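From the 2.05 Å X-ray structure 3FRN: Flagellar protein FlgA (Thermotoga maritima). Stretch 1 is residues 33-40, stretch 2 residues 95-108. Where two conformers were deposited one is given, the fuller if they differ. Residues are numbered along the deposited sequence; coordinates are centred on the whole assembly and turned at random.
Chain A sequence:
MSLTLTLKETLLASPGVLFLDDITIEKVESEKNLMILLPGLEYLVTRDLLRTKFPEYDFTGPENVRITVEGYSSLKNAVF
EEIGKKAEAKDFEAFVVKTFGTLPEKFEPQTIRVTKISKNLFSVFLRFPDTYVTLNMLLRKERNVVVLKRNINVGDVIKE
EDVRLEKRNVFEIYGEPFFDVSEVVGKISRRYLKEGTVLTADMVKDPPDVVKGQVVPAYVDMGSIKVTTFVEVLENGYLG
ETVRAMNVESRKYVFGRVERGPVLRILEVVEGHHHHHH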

# COMPACT_ATOMS: atom_id res chain seq x y z
N ASN A 33 29.59 -14.51 5.12
CA ASN A 33 28.15 -14.67 5.31
C ASN A 33 27.40 -13.44 4.81
O ASN A 33 27.62 -12.33 5.29
N LEU A 34 26.53 -13.65 3.83
CA LEU A 34 25.74 -12.57 3.26
C LEU A 34 24.39 -12.47 3.96
O LEU A 34 24.01 -11.40 4.42
N MET A 35 23.68 -13.59 4.04
CA MET A 35 22.38 -13.67 4.70
C MET A 35 22.27 -14.98 5.46
O MET A 35 22.91 -15.97 5.11
N ILE A 36 21.46 -14.97 6.52
CA ILE A 36 21.07 -16.18 7.25
C ILE A 36 19.75 -16.64 6.67
O ILE A 36 18.74 -15.97 6.84
N LEU A 37 19.74 -17.79 6.00
CA LEU A 37 18.56 -18.25 5.29
C LEU A 37 17.68 -19.14 6.17
O LEU A 37 18.11 -20.21 6.59
N LEU A 38 16.46 -18.70 6.48
CA LEU A 38 15.58 -19.46 7.39
C LEU A 38 14.40 -20.05 6.65
O LEU A 38 13.92 -19.48 5.66
N PRO A 39 13.91 -21.23 7.10
CA PRO A 39 13.00 -21.93 6.23
C PRO A 39 11.69 -21.16 6.02
O PRO A 39 11.16 -20.57 6.97
N GLY A 40 11.19 -21.19 4.79
CA GLY A 40 9.87 -20.66 4.47
C GLY A 40 9.77 -19.15 4.30
O GLY A 40 8.67 -18.64 4.09
N PHE A 95 9.76 -9.30 2.76
CA PHE A 95 11.00 -9.77 2.19
C PHE A 95 12.10 -9.41 3.17
O PHE A 95 12.20 -8.26 3.59
N VAL A 96 12.93 -10.38 3.54
CA VAL A 96 14.06 -10.01 4.38
C VAL A 96 15.18 -9.40 3.53
O VAL A 96 15.53 -9.94 2.47
N VAL A 97 15.70 -8.25 3.97
CA VAL A 97 16.67 -7.50 3.17
C VAL A 97 18.02 -7.36 3.88
O VAL A 97 19.01 -6.92 3.28
N LYS A 98 18.05 -7.71 5.16
CA LYS A 98 19.26 -7.75 5.95
C LYS A 98 19.00 -8.79 7.04
O LYS A 98 17.89 -8.88 7.55
N THR A 99 20.00 -9.60 7.38
CA THR A 99 19.96 -10.41 8.61
C THR A 99 21.18 -10.16 9.49
O THR A 99 22.26 -9.88 8.98
N PHE A 100 21.01 -10.28 10.80
CA PHE A 100 22.11 -10.27 11.75
C PHE A 100 22.00 -11.46 12.69
O PHE A 100 20.90 -11.92 12.99
N GLY A 101 23.15 -11.95 13.16
CA GLY A 101 23.20 -13.08 14.08
C GLY A 101 23.96 -14.29 13.56
O GLY A 101 24.86 -14.15 12.73
N THR A 102 23.58 -15.47 14.05
CA THR A 102 24.14 -16.72 13.55
C THR A 102 23.04 -17.65 13.07
O THR A 102 21.88 -17.50 13.45
N LEU A 103 23.39 -18.59 12.20
CA LEU A 103 22.45 -19.63 11.81
C LEU A 103 22.18 -20.51 13.04
O LEU A 103 23.12 -21.04 13.64
N PRO A 104 20.91 -20.62 13.44
CA PRO A 104 20.54 -21.50 14.55
C PRO A 104 20.61 -22.98 14.19
O PRO A 104 20.57 -23.34 13.01
N GLU A 105 20.71 -23.83 15.20
CA GLU A 105 20.70 -25.27 14.98
C GLU A 105 19.30 -25.71 14.57
O GLU A 105 19.12 -26.40 13.57
N LYS A 106 18.31 -25.30 15.37
CA LYS A 106 16.92 -25.63 15.15
C LYS A 106 16.14 -24.36 14.80
O LYS A 106 16.55 -23.26 15.16
N PHE A 107 15.04 -24.51 14.07
CA PHE A 107 14.33 -23.34 13.56
C PHE A 107 12.99 -23.03 14.27
O PHE A 107 12.13 -22.36 13.70
N GLU A 108 12.83 -23.52 15.50
CA GLU A 108 11.65 -23.22 16.30
C GLU A 108 12.03 -22.11 17.26
O GLU A 108 12.73 -22.36 18.23

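The two strands cross almost at right angles, with 87° between their N-to-C directions, so no ladder of backbone hydrogen bonds joins them. One side chain makes the single direct hydrogen bond between the stretches. Thr99 points toward stretch 1 with chi1 in the p well, and Ile36 N donates to Thr99 OG1 at 2.9 Å. The hydroxyl thus takes the place of a backbone acceptor. Thr99 OG1 also lies 3.6 Å from Ile36 CG1.

Two waters extend this polar site. Water 1 donates to Asn33 OD1 at 2.7 Å and to Thr99 O at 3.1 Å. Asn33 is t at chi1, and Asn33 ND2 makes a weak hydrogen bond of 2.9 Å to Met35 O. Water 2 donates to Leu34 O at 2.7 Å and accepts from Thr99 N at 3.0 Å. The backbone groups of Thr99 are therefore linked to stretch 1 through solvent.

The rest of the contact is mostly apolar. Ile36 points toward stretch 2 and is m at both chi angles. Ile36 CG2 lies 4.1 Å from Leu103 CD1 and 4.4 Å from Pro104 CD. Leu103 itself is t, p. Met35 starts sideways, with chi1 m, but its end comes nearer. Met35 SD is 4.4 Å from Val96 CG2, and Met35 CE is 3.9 Å from Val96 O.

Farther along, Leu38 is m, t. Its CA-to-CB bond is also sideways, yet Leu38 CD2 reaches Pro104 CG at 3.9 Å and Phe107 CD1 at 3.7 Å. Phe107, chi1 m, points toward stretch 1. Pro39 CD sits over one face of its ring, 3.6 Å from Phe107 CG, in a CH-pi contact. Leu34 and Leu37 point away from stretch 2.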

# COMPACT_ATOMS: atom_id res chain seq x y z
CB ASN A 33 27.85 -14.97 6.79
CG ASN A 33 26.37 -14.78 7.17
OD1 ASN A 33 26.07 -14.18 8.20
ND2 ASN A 33 25.46 -15.29 6.34
CB LEU A 34 25.55 -12.79 1.75
CG LEU A 34 24.97 -11.70 0.85
CD1 LEU A 34 25.85 -10.47 0.84
CD2 LEU A 34 24.82 -12.24 -0.55
CB MET A 35 21.23 -13.61 3.67
CG MET A 35 21.15 -12.34 2.81
SD MET A 35 19.88 -11.14 3.28
CE MET A 35 19.19 -10.84 1.68
CB ILE A 36 20.90 -15.91 8.77
CG1 ILE A 36 22.16 -15.28 9.37
CG2 ILE A 36 20.52 -17.19 9.53
CD1 ILE A 36 23.41 -16.11 9.18
CB LEU A 37 19.01 -19.01 4.04
CG LEU A 37 19.12 -18.36 2.66
CD1 LEU A 37 19.50 -16.90 2.67
CD2 LEU A 37 20.09 -19.16 1.82
CB LEU A 38 15.11 -18.56 8.56
CG LEU A 38 16.15 -18.02 9.55
CD1 LEU A 38 15.53 -17.00 10.47
CD2 LEU A 38 16.79 -19.15 10.39
CB PRO A 39 12.73 -23.24 7.00
CG PRO A 39 12.99 -22.88 8.43
CD PRO A 39 14.13 -21.94 8.37
CB PHE A 95 11.30 -9.06 0.86
CG PHE A 95 10.35 -9.40 -0.24
CD1 PHE A 95 10.52 -10.56 -0.98
CD2 PHE A 95 9.28 -8.57 -0.53
CE1 PHE A 95 9.63 -10.89 -2.00
CE2 PHE A 95 8.38 -8.90 -1.54
CZ PHE A 95 8.56 -10.06 -2.27
CB VAL A 96 14.50 -11.14 5.39
CG1 VAL A 96 13.74 -12.49 5.16
CG2 VAL A 96 15.98 -11.32 5.41
CB VAL A 97 16.16 -6.08 2.74
CG1 VAL A 97 15.12 -6.17 1.61
CG2 VAL A 97 15.64 -5.29 3.94
CB LYS A 98 19.52 -6.38 6.57
CG LYS A 98 20.92 -5.80 6.32
CD LYS A 98 21.13 -4.44 6.99
CE LYS A 98 20.44 -3.27 6.27
NZ LYS A 98 18.99 -3.09 6.61
CB THR A 99 19.91 -11.90 8.31
OG1 THR A 99 21.13 -12.30 7.69
CG2 THR A 99 18.75 -12.22 7.39
CB PHE A 100 22.09 -8.98 12.58
CG PHE A 100 21.82 -7.75 11.77
CD1 PHE A 100 20.54 -7.23 11.70
CD2 PHE A 100 22.85 -7.12 11.08
CE1 PHE A 100 20.28 -6.09 10.95
CE2 PHE A 100 22.60 -5.98 10.33
CZ PHE A 100 21.31 -5.46 10.27
CB THR A 102 25.00 -17.44 14.63
OG1 THR A 102 24.56 -17.07 15.94
CG2 THR A 102 26.46 -17.03 14.48
CB LEU A 103 23.00 -20.46 10.65
CG LEU A 103 22.21 -21.70 10.23
CD1 LEU A 103 20.92 -21.32 9.49
CD2 LEU A 103 23.07 -22.62 9.37
CB PRO A 104 19.10 -21.07 14.87
CG PRO A 104 18.58 -20.50 13.61
CD PRO A 104 19.75 -19.89 12.90
CB GLU A 105 21.14 -26.02 16.24
CG GLU A 105 22.62 -25.93 16.52
CD GLU A 105 22.97 -26.58 17.85
OE1 GLU A 105 22.10 -27.28 18.42
OE2 GLU A 105 24.11 -26.40 18.32
CB LYS A 106 16.36 -26.32 16.40
CG LYS A 106 16.86 -27.77 16.57
CD LYS A 106 16.39 -28.37 17.89
CE LYS A 106 16.06 -29.85 17.77
NZ LYS A 106 17.09 -30.63 17.04
CB PHE A 107 14.17 -23.40 12.03
CG PHE A 107 15.47 -23.56 11.30
CD1 PHE A 107 16.52 -22.67 11.50
CD2 PHE A 107 15.65 -24.61 10.41
CE1 PHE A 107 17.73 -22.83 10.84
CE2 PHE A 107 16.86 -24.77 9.72
CZ PHE A 107 17.91 -23.89 9.95
CB GLU A 108 11.18 -24.42 17.11
CG GLU A 108 10.74 -25.62 16.30
CD GLU A 108 11.87 -26.58 16.06
OE1 GLU A 108 11.92 -27.64 16.72
OE2 GLU A 108 12.74 -26.27 15.22
O HOH W 1 24.57 -11.94 8.49
O HOH W 2 22.66 -9.70 6.06